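Local coordinates for extracellular solute-binding protein family 1 (Kribbella flavida, PDB 5IXP) that probably captures a solute outside the cell and delivers it to an ABC transporter, as extracellular solute-binding proteins of family 1 do, at residues A7-N10 and E11-Y14; P142-T145 and S146-A149; G250-G253 and K254-D258; W381-A384 and L385-D389. All coordinates share one frame; numbering follows the deposited sequence.

Contact 1: A7-N10 and E11-Y14; sequences ATFN and EFGY
Phe9 and Phe12 meet as a T-shaped (edge-to-face) pair in the loop that links strand 2-8 to helix 15-24, a beta-to-alpha connection in the periplasmic-binding-protein fold. Their centroids are 5.0 Å apart with planes at 85°. The edge of Phe12 supplies the contact: its CE1 stands over the centre of the Phe9 ring, and its CZ is 3.8 Å from Phe9 CZ. The Phe9 torsion explains the approach, since CG sits between the backbone N and the carbonyl carbon (chi1 53°), turning the ring's face to Phe12.

Apolar contacts extend over the Phe12 ring. Thr8 CB makes a CH-pi contact over one face, 4.1 Å from the centroid, with Thr8 CG2 nearer the rim. Around this cluster, Phe9 also meets the rings of His41 and Trp65, while Phe12 touches Leu275 of strand 269-276.

Polar links hold the turn through a single water, which donates to Asn10 O, accepts from Phe12 N and hydrogen-bonds Thr8 OG1 at 2.7 Å. Glu11 OE1 forms a salt bridge with Arg34. Glu11 OE2 accepts from Gly13 N through the anti lone pair, at 2.8 Å with an N-H...O angle of 152°.

Contact 2: P142-T145 and S146-A149; sequences PDWT and SYFA
Trp144 and Tyr147 lie side by side and point the same way from the first turn of helix 144-157, a helix start with Asp143 as N-cap. Their rings nevertheless stand nearly perpendicular: the six-membered ring of Trp144 turns its edge to the face of Tyr147, with planes at 81° and centroids 5.3 Å apart, a T-shaped pair. The touching edge is CE3 and CZ3; Trp144 CE3 comes within 3.7 Å of Tyr147 CD2, and CZ3 lies above the Tyr147 plane toward the rim. The first torsions differ, with Trp144 CG anti to the carbonyl carbon and Tyr147 CG anti to the backbone N (chi1 175°), and together they bring the two rings alongside.

Phe148 extends the aromatic group. Its CE1 is at the edge of the Tyr147 ring, while Tyr147 CD2 lies over one face of Phe148; on the Trp144 side, Phe148 CE2 is 4.1 Å from Trp144 CB. The polar ends reach outward to other parts of the fold: Trp144 NE1 hydrogen-bonds Gln177, and Tyr147 OH hydrogen-bonds Thr234 on strand 232-238. Helix 167-175 packs against both Trp144 and Phe148 through Met174.

At the cap, Pro142 CD rests 3.8 Å from Ser146 CB, and the Asp143 carboxylate turns toward the helix start. One oxygen takes two donors there: Asp143 OD1 accepts from Ser146 N at 2.8 Å, nearly along its C-O axis, and from Ser146 OG on the syn side, 33° out of the carboxylate plane.

Contact 3: G250-G253 and K254-D258; sequences GTFG and KGKWD
One face of the Phe252 ring carries the ammonium group of Lys256: NZ stands 3.3 Å from the centroid, 18° off the ring normal, in a cation-pi contact displaced toward the CE1 side. The other flat group, the Trp257 indole, has Gly253 O near its plane at the edge, 3.9 Å from CD1. Lys256 crosses the Phe252 side chain at about a right angle, its chain extended all the way beyond CG, and this reach carries NZ back to Phe252. There NZ also donates to Phe252 O at 3.0 Å, tilted 30° from the carbonyl plane, and one ammonium group thus engages both the ring and the backbone of the same residue. A methionine in place of Lys256 would probably leave Phe252 O without this donor and the ring face without its cation.

Backbone bonds close the turn. Lys254 N donates to Thr251 O at 3.2 Å, and Lys256 N donates to Gly253 O at 3.0 Å. A water that accepts from Trp257 N also lies close to that same Gly253 oxygen and probably donates to it.

The turn joins helix 241-249 to strand 257-260. Trp257 packs back on Ile245 and Ala249 of that helix and meets the ring of Phe330, while the strand it opens pairs antiparallel with strand 108-121, where Trp257 touches Cys119.

Contact 4: W381-A384 and L385-D389; sequences WKQA and LREAD
Successive i to i+4 backbone hydrogen bonds run from Trp381 O to Leu385 N through Ala384 O to Ala388 N, and the phi/psi values are helical throughout this part of the C-terminal helix 377-392. On one flank, Leu385 lies over a face of the Trp381 indole: its CG makes a CH-pi contact 4.1 Å from the centroid of the five-membered ring, 23° off the normal, and its CD1 reaches to 3.4 Å from Trp381 NE1. The Trp381 ring also meets Trp201 and the cation of Lys198, both on helix 195-209.

Gln383 OE1 hydrogen-bonds Gln375, and Gln383 NE2 donates to Glu387 OE2 at 2.8 Å, almost straight at 171°, in the amide plane but 47° out of the carboxylate plane. Were Glu387 shortened to alanine, Gln383 NE2 would probably lose this acceptor, leaving the amide held from the OE1 side by Gln375.

Ala384 and Ala388 pack on Phe363 of helix 356-371. The Arg386 guanidinium folds back over the preceding turn, where the chain bends at chi3, and sets one face on Gln383 CA, 3.5 Å above the plane.

The four contacts are separate local clusters met in series along one chain, and none touches another. Contacts 2 and 3 come closest, with nearest atoms about 9 Å apart and centres 25 Å apart. Contacts 1 and 3 are both tied to the mixed sheet, contact 1 where strand 2-8 gives way to the loop before helix 15-24 and contact 3 at the start of strand 257-260, yet their centres are 30 Å apart. Contacts 1 and 2 fall on opposite sides of the chain's centre, 37 Å between centres. Contact 4, on the C-terminal helix, is 27 Å from contact 2 and 40 Å from contact 3, centre to centre.

Contact 1: A7-N10 and E11-Y14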
loop_
_atom_site.group_PDB
_atom_site.type_symbol
_atom_site.label_atom_id
_atom_site.label_comp_id
_atom_site.label_asym_id
_atom_site.label_seq_id
_atom_site.Cartn_x
_atom_site.Cartn_y
_atom_site.Cartn_z
ATOM N N ALA A 7 -1.985 -17.378 11.097
ATOM C CA ALA A 7 -0.647 -17.164 10.558
ATOM C C ALA A 7 -0.513 -15.697 10.166
ATOM O O ALA A 7 -1.269 -15.210 9.320
ATOM C CB ALA A 7 -0.386 -18.064 9.351
ATOM N N THR A 8 0.429 -14.998 10.792
ATOM C CA THR A 8 0.701 -13.600 10.494
ATOM C C THR A 8 2.165 -13.445 10.108
ATOM O O THR A 8 2.973 -14.370 10.236
ATOM C CB THR A 8 0.366 -12.670 11.678
ATOM O OG1 THR A 8 1.224 -12.953 12.790
ATOM C CG2 THR A 8 -1.090 -12.834 12.106
ATOM N N PHE A 9 2.497 -12.251 9.632
ATOM C CA PHE A 9 3.847 -11.927 9.195
ATOM C C PHE A 9 4.138 -10.516 9.676
ATOM O O PHE A 9 3.218 -9.736 9.934
ATOM C CB PHE A 9 3.991 -12.032 7.659
ATOM C CG PHE A 9 2.969 -11.227 6.908
ATOM C CD1 PHE A 9 3.195 -9.884 6.613
ATOM C CD2 PHE A 9 1.763 -11.803 6.516
ATOM C CE1 PHE A 9 2.231 -9.127 5.938
ATOM C CE2 PHE A 9 0.806 -11.059 5.845
ATOM C CZ PHE A 9 1.035 -9.715 5.564
ATOM N N ASN A 10 5.424 -10.190 9.796
ATOM C CA ASN A 10 5.834 -8.925 10.400
ATOM C C ASN A 10 5.118 -8.779 11.739
ATOM O O ASN A 10 5.016 -9.760 12.477
ATOM C CB ASN A 10 5.560 -7.753 9.453
ATOM C CG ASN A 10 6.417 -7.816 8.187
ATOM O OD1 ASN A 10 7.546 -8.323 8.209
ATOM N ND2 ASN A 10 5.884 -7.301 7.081
ATOM N N GLU A 11 4.598 -7.603 12.076
ATOM C CA GLU A 11 3.972 -7.421 13.389
ATOM C C GLU A 11 2.545 -6.908 13.226
ATOM O O GLU A 11 2.319 -5.703 13.046
ATOM C CB GLU A 11 4.792 -6.484 14.271
ATOM C CG GLU A 11 4.201 -6.355 15.679
ATOM C CD GLU A 11 3.978 -7.717 16.335
ATOM O OE1 GLU A 11 4.972 -8.350 16.754
ATOM O OE2 GLU A 11 2.813 -8.170 16.404
ATOM N N PHE A 12 1.577 -7.823 13.334
ATOM C CA PHE A 12 0.176 -7.429 13.293
ATOM C C PHE A 12 -0.291 -6.774 14.588
ATOM O O PHE A 12 -1.357 -6.150 14.595
ATOM C CB PHE A 12 -0.700 -8.643 12.960
ATOM C CG PHE A 12 -0.823 -8.897 11.479
ATOM C CD1 PHE A 12 0.305 -9.089 10.712
ATOM C CD2 PHE A 12 -2.062 -8.924 10.856
ATOM C CE1 PHE A 12 0.213 -9.313 9.345
ATOM C CE2 PHE A 12 -2.170 -9.144 9.488
ATOM C CZ PHE A 12 -1.017 -9.330 8.728
ATOM N N GLY A 13 0.476 -6.883 15.669
ATOM C CA GLY A 13 0.080 -6.251 16.915
ATOM C C GLY A 13 -1.045 -6.949 17.645
ATOM O O GLY A 13 -1.713 -6.325 18.478
ATOM N N TYR A 14 -1.256 -8.240 17.383
ATOM C CA TYR A 14 -2.412 -8.969 17.899
ATOM C C TYR A 14 -2.169 -9.665 19.238
ATOM O O TYR A 14 -3.113 -10.243 19.788
ATOM C CB TYR A 14 -2.854 -10.031 16.890
ATOM C CG TYR A 14 -3.560 -9.530 15.651
ATOM C CD1 TYR A 14 -3.834 -10.406 14.602
ATOM C CD2 TYR A 14 -4.002 -8.202 15.541
ATOM C CE1 TYR A 14 -4.504 -9.987 13.464
ATOM C CE2 TYR A 14 -4.673 -7.768 14.388
ATOM C CZ TYR A 14 -4.920 -8.675 13.358
ATOM O OH TYR A 14 -5.587 -8.283 12.217
HETATM O O HOH W 1 2.493 -10.647 13.533
#

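Contact 2: P142-T145 and S146-A149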
loop_
_atom_site.group_PDB
_atom_site.type_symbol
_atom_site.label_atom_id
_atom_site.label_comp_id
_atom_site.label_asym_id
_atom_site.label_seq_id
_atom_site.Cartn_x
_atom_site.Cartn_y
_atom_site.Cartn_z
ATOM N N PRO A 142 -2.550 19.169 -6.885
ATOM C CA PRO A 142 -3.860 18.517 -7.056
ATOM C C PRO A 142 -3.813 17.336 -8.016
ATOM O O PRO A 142 -4.586 16.381 -7.852
ATOM C CB PRO A 142 -4.753 19.653 -7.579
ATOM C CG PRO A 142 -3.823 20.550 -8.295
ATOM C CD PRO A 142 -2.545 20.526 -7.465
ATOM N N ASP A 143 -2.900 17.354 -8.983
ATOM C CA ASP A 143 -2.809 16.308 -9.987
ATOM C C ASP A 143 -1.342 16.093 -10.338
ATOM O O ASP A 143 -0.467 16.870 -9.944
ATOM C CB ASP A 143 -3.631 16.657 -11.229
ATOM C CG ASP A 143 -3.361 18.053 -11.729
ATOM O OD1 ASP A 143 -2.192 18.416 -11.921
ATOM O OD2 ASP A 143 -4.330 18.803 -11.933
ATOM N N TRP A 144 -1.078 15.029 -11.100
ATOM C CA TRP A 144 0.310 14.671 -11.373
ATOM C C TRP A 144 0.982 15.697 -12.275
ATOM O O TRP A 144 2.172 15.992 -12.113
ATOM C CB TRP A 144 0.383 13.261 -11.967
ATOM C CG TRP A 144 0.031 12.244 -10.927
ATOM C CD1 TRP A 144 -1.150 11.556 -10.800
ATOM C CD2 TRP A 144 0.845 11.854 -9.819
ATOM N NE1 TRP A 144 -1.105 10.746 -9.689
ATOM C CE2 TRP A 144 0.106 10.914 -9.066
ATOM C CE3 TRP A 144 2.130 12.209 -9.388
ATOM C CZ2 TRP A 144 0.617 10.315 -7.905
ATOM C CZ3 TRP A 144 2.637 11.624 -8.239
ATOM C CH2 TRP A 144 1.886 10.682 -7.511
ATOM N N THR A 145 0.236 16.270 -13.215
ATOM C CA THR A 145 0.813 17.312 -14.062
ATOM C C THR A 145 1.331 18.472 -13.213
ATOM O O THR A 145 2.452 18.953 -13.412
ATOM C CB THR A 145 -0.225 17.784 -15.076
ATOM O OG1 THR A 145 -0.575 16.687 -15.930
ATOM C CG2 THR A 145 0.338 18.909 -15.931
ATOM N N SER A 146 0.538 18.905 -12.230
ATOM C CA SER A 146 0.978 19.971 -11.329
ATOM C C SER A 146 2.150 19.526 -10.458
ATOM O O SER A 146 3.049 20.322 -10.161
ATOM C CB SER A 146 -0.189 20.428 -10.455
ATOM O OG SER A 146 -1.249 20.927 -11.252
ATOM N N TYR A 147 2.141 18.265 -10.018
ATOM C CA TYR A 147 3.263 17.738 -9.242
ATOM C C TYR A 147 4.571 17.818 -10.032
ATOM O O TYR A 147 5.595 18.287 -9.519
ATOM C CB TYR A 147 2.947 16.299 -8.823
ATOM C CG TYR A 147 4.053 15.571 -8.101
ATOM C CD1 TYR A 147 4.288 15.786 -6.741
ATOM C CD2 TYR A 147 4.844 14.651 -8.771
ATOM C CE1 TYR A 147 5.300 15.093 -6.066
ATOM C CE2 TYR A 147 5.850 13.957 -8.117
ATOM C CZ TYR A 147 6.072 14.182 -6.771
ATOM O OH TYR A 147 7.064 13.485 -6.144
ATOM N N PHE A 148 4.555 17.373 -11.290
ATOM C CA PHE A 148 5.777 17.424 -12.093
ATOM C C PHE A 148 6.146 18.858 -12.468
ATOM O O PHE A 148 7.332 19.203 -12.520
ATOM C CB PHE A 148 5.623 16.555 -13.341
ATOM C CG PHE A 148 5.470 15.077 -13.030
ATOM C CD1 PHE A 148 6.396 14.422 -12.221
ATOM C CD2 PHE A 148 4.391 14.358 -13.525
ATOM C CE1 PHE A 148 6.253 13.057 -11.921
ATOM C CE2 PHE A 148 4.235 13.001 -13.229
ATOM C CZ PHE A 148 5.168 12.342 -12.429
ATOM N N ALA A 149 5.150 19.700 -12.744
ATOM C CA ALA A 149 5.446 21.103 -13.016
ATOM C C ALA A 149 6.131 21.759 -11.821
ATOM O O ALA A 149 7.100 22.507 -11.989
ATOM C CB ALA A 149 4.163 21.850 -13.384
#

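Contact 3: G250-G253 and K254-D258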
loop_
_atom_site.group_PDB
_atom_site.type_symbol
_atom_site.label_atom_id
_atom_site.label_comp_id
_atom_site.label_asym_id
_atom_site.label_seq_id
_atom_site.Cartn_x
_atom_site.Cartn_y
_atom_site.Cartn_z
ATOM N N GLY A 250 17.304 10.169 10.304
ATOM C CA GLY A 250 17.909 10.371 11.609
ATOM C C GLY A 250 18.017 11.837 11.983
ATOM O O GLY A 250 17.182 12.672 11.614
ATOM N N THR A 251 19.080 12.159 12.731
ATOM C CA THR A 251 19.260 13.532 13.194
ATOM C C THR A 251 19.503 14.492 12.032
ATOM O O THR A 251 19.156 15.674 12.130
ATOM C CB THR A 251 20.404 13.610 14.211
ATOM O OG1 THR A 251 21.643 13.277 13.579
ATOM C CG2 THR A 251 20.163 12.637 15.349
ATOM N N PHE A 252 20.077 14.008 10.925
ATOM C CA PHE A 252 20.196 14.849 9.738
ATOM C C PHE A 252 18.837 15.391 9.318
ATOM O O PHE A 252 18.719 16.556 8.928
ATOM C CB PHE A 252 20.835 14.067 8.587
ATOM C CG PHE A 252 20.773 14.777 7.251
ATOM C CD1 PHE A 252 21.788 15.641 6.861
ATOM C CD2 PHE A 252 19.704 14.568 6.378
ATOM C CE1 PHE A 252 21.733 16.289 5.631
ATOM C CE2 PHE A 252 19.643 15.217 5.149
ATOM C CZ PHE A 252 20.657 16.076 4.774
ATOM N N GLY A 253 17.798 14.563 9.406
ATOM C CA GLY A 253 16.486 14.972 8.939
ATOM C C GLY A 253 15.666 15.790 9.915
ATOM O O GLY A 253 14.591 16.263 9.539
ATOM N N LYS A 254 16.134 15.960 11.152
ATOM C CA LYS A 254 15.379 16.735 12.132
ATOM C C LYS A 254 15.146 18.153 11.634
ATOM O O LYS A 254 16.067 18.814 11.145
ATOM C CB LYS A 254 16.112 16.761 13.475
ATOM C CG LYS A 254 16.138 15.407 14.163
ATOM C CD LYS A 254 16.350 15.530 15.664
ATOM C CE LYS A 254 16.068 14.199 16.360
ATOM N NZ LYS A 254 14.639 13.767 16.231
ATOM N N GLY A 255 13.903 18.616 11.750
ATOM C CA GLY A 255 13.535 19.938 11.290
ATOM C C GLY A 255 13.399 20.090 9.793
ATOM O O GLY A 255 13.132 21.204 9.323
ATOM N N LYS A 256 13.557 19.016 9.021
ATOM C CA LYS A 256 13.585 19.142 7.569
ATOM C C LYS A 256 12.378 18.548 6.857
ATOM O O LYS A 256 12.183 18.849 5.675
ATOM C CB LYS A 256 14.855 18.498 7.002
ATOM C CG LYS A 256 16.126 19.227 7.391
ATOM C CD LYS A 256 17.362 18.564 6.810
ATOM C CE LYS A 256 18.624 19.298 7.245
ATOM N NZ LYS A 256 19.837 18.491 6.937
ATOM N N TRP A 257 11.565 17.727 7.526
ATOM C CA TRP A 257 10.466 17.033 6.869
ATOM C C TRP A 257 9.109 17.540 7.346
ATOM O O TRP A 257 8.942 17.956 8.498
ATOM C CB TRP A 257 10.546 15.518 7.103
ATOM C CG TRP A 257 11.533 14.788 6.235
ATOM C CD1 TRP A 257 12.789 14.375 6.584
ATOM C CD2 TRP A 257 11.331 14.364 4.881
ATOM N NE1 TRP A 257 13.385 13.722 5.521
ATOM C CE2 TRP A 257 12.509 13.701 4.468
ATOM C CE3 TRP A 257 10.268 14.483 3.974
ATOM C CZ2 TRP A 257 12.653 13.164 3.191
ATOM C CZ3 TRP A 257 10.412 13.953 2.711
ATOM C CH2 TRP A 257 11.598 13.296 2.329
ATOM N N ASP A 258 8.140 17.508 6.432
ATOM C CA ASP A 258 6.749 17.802 6.738
ATOM C C ASP A 258 5.889 16.904 5.860
ATOM O O ASP A 258 6.391 16.185 4.990
ATOM C CB ASP A 258 6.412 19.283 6.511
ATOM C CG ASP A 258 5.348 19.806 7.479
ATOM O OD1 ASP A 258 4.450 19.025 7.890
ATOM O OD2 ASP A 258 5.420 21.007 7.830
HETATM O O HOH W 2 18.839 18.649 11.323
HETATM O O HOH W 3 12.019 16.490 10.167
#

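Contact 4: W381-A384 and L385-D389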
loop_
_atom_site.group_PDB
_atom_site.type_symbol
_atom_site.label_atom_id
_atom_site.label_comp_id
_atom_site.label_asym_id
_atom_site.label_seq_id
_atom_site.Cartn_x
_atom_site.Cartn_y
_atom_site.Cartn_z
ATOM N N TRP A 381 9.890 0.308 -23.441
ATOM C CA TRP A 381 8.452 0.107 -23.525
ATOM C C TRP A 381 8.124 -1.094 -24.400
ATOM O O TRP A 381 7.261 -1.905 -24.043
ATOM C CB TRP A 381 7.768 1.373 -24.047
ATOM C CG TRP A 381 6.300 1.191 -24.298
ATOM C CD1 TRP A 381 5.691 0.984 -25.503
ATOM C CD2 TRP A 381 5.257 1.200 -23.318
ATOM N NE1 TRP A 381 4.330 0.862 -25.330
ATOM C CE2 TRP A 381 4.039 0.991 -23.998
ATOM C CE3 TRP A 381 5.235 1.370 -21.928
ATOM C CZ2 TRP A 381 2.812 0.939 -23.337
ATOM C CZ3 TRP A 381 4.014 1.324 -21.274
ATOM C CH2 TRP A 381 2.819 1.106 -21.979
ATOM N N LYS A 382 8.813 -1.238 -25.542
ATOM C CA LYS A 382 8.578 -2.406 -26.382
ATOM C C LYS A 382 8.948 -3.683 -25.643
ATOM O O LYS A 382 8.224 -4.681 -25.722
ATOM C CB LYS A 382 9.358 -2.299 -27.693
ATOM C CG LYS A 382 8.959 -1.127 -28.560
ATOM C CD LYS A 382 9.783 -1.115 -29.855
ATOM C CE LYS A 382 9.397 0.039 -30.767
ATOM N NZ LYS A 382 8.001 -0.094 -31.281
ATOM N N GLN A 383 10.064 -3.669 -24.910
ATOM C CA GLN A 383 10.456 -4.865 -24.170
ATOM C C GLN A 383 9.441 -5.194 -23.085
ATOM O O GLN A 383 9.095 -6.366 -22.892
ATOM C CB GLN A 383 11.851 -4.704 -23.559
ATOM C CG GLN A 383 12.260 -5.900 -22.705
ATOM C CD GLN A 383 13.712 -5.853 -22.276
ATOM O OE1 GLN A 383 14.462 -4.973 -22.691
ATOM N NE2 GLN A 383 14.119 -6.813 -21.441
ATOM N N ALA A 384 8.945 -4.176 -22.370
ATOM C CA ALA A 384 7.925 -4.429 -21.356
ATOM C C ALA A 384 6.684 -5.062 -21.977
ATOM O O ALA A 384 6.131 -6.023 -21.429
ATOM C CB ALA A 384 7.564 -3.134 -20.621
ATOM N N LEU A 385 6.246 -4.561 -23.138
ATOM C CA LEU A 385 5.061 -5.136 -23.772
ATOM C C LEU A 385 5.289 -6.595 -24.142
ATOM O O LEU A 385 4.418 -7.440 -23.897
ATOM C CB LEU A 385 4.653 -4.330 -25.009
ATOM C CG LEU A 385 4.062 -2.937 -24.765
ATOM C CD1 LEU A 385 3.517 -2.337 -26.046
ATOM C CD2 LEU A 385 2.979 -2.959 -23.701
ATOM N N ARG A 386 6.453 -6.911 -24.729
ATOM C CA ARG A 386 6.769 -8.303 -25.051
ATOM C C ARG A 386 6.732 -9.178 -23.809
ATOM O O ARG A 386 6.126 -10.257 -23.811
ATOM C CB ARG A 386 8.148 -8.413 -25.705
ATOM C CG ARG A 386 8.221 -7.997 -27.151
ATOM C CD ARG A 386 9.525 -8.498 -27.803
ATOM N NE ARG A 386 10.721 -8.133 -27.042
ATOM C CZ ARG A 386 11.341 -6.960 -27.147
ATOM N NH1 ARG A 386 10.866 -6.032 -27.971
ATOM N NH2 ARG A 386 12.427 -6.706 -26.426
ATOM N N GLU A 387 7.399 -8.739 -22.742
ATOM C CA GLU A 387 7.494 -9.557 -21.543
ATOM C C GLU A 387 6.163 -9.644 -20.813
ATOM O O GLU A 387 5.851 -10.688 -20.227
ATOM C CB GLU A 387 8.589 -9.004 -20.638
ATOM C CG GLU A 387 9.945 -9.031 -21.330
ATOM C CD GLU A 387 11.078 -8.566 -20.450
ATOM O OE1 GLU A 387 10.818 -7.978 -19.382
ATOM O OE2 GLU A 387 12.241 -8.794 -20.834
ATOM N N ALA A 388 5.365 -8.573 -20.846
ATOM C CA ALA A 388 4.062 -8.598 -20.191
ATOM C C ALA A 388 3.122 -9.582 -20.872
ATOM O O ALA A 388 2.325 -10.253 -20.206
ATOM C CB ALA A 388 3.449 -7.196 -20.174
ATOM N N ASP A 389 3.192 -9.673 -22.200
ATOM C CA ASP A 389 2.370 -10.645 -22.907
ATOM C C ASP A 389 2.686 -12.056 -22.437
ATOM O O ASP A 389 1.776 -12.852 -22.172
ATOM C CB ASP A 389 2.588 -10.511 -24.411
ATOM C CG ASP A 389 1.335 -10.766 -25.195
ATOM O OD1 ASP A 389 1.263 -11.809 -25.877
ATOM O OD2 ASP A 389 0.418 -9.921 -25.121
#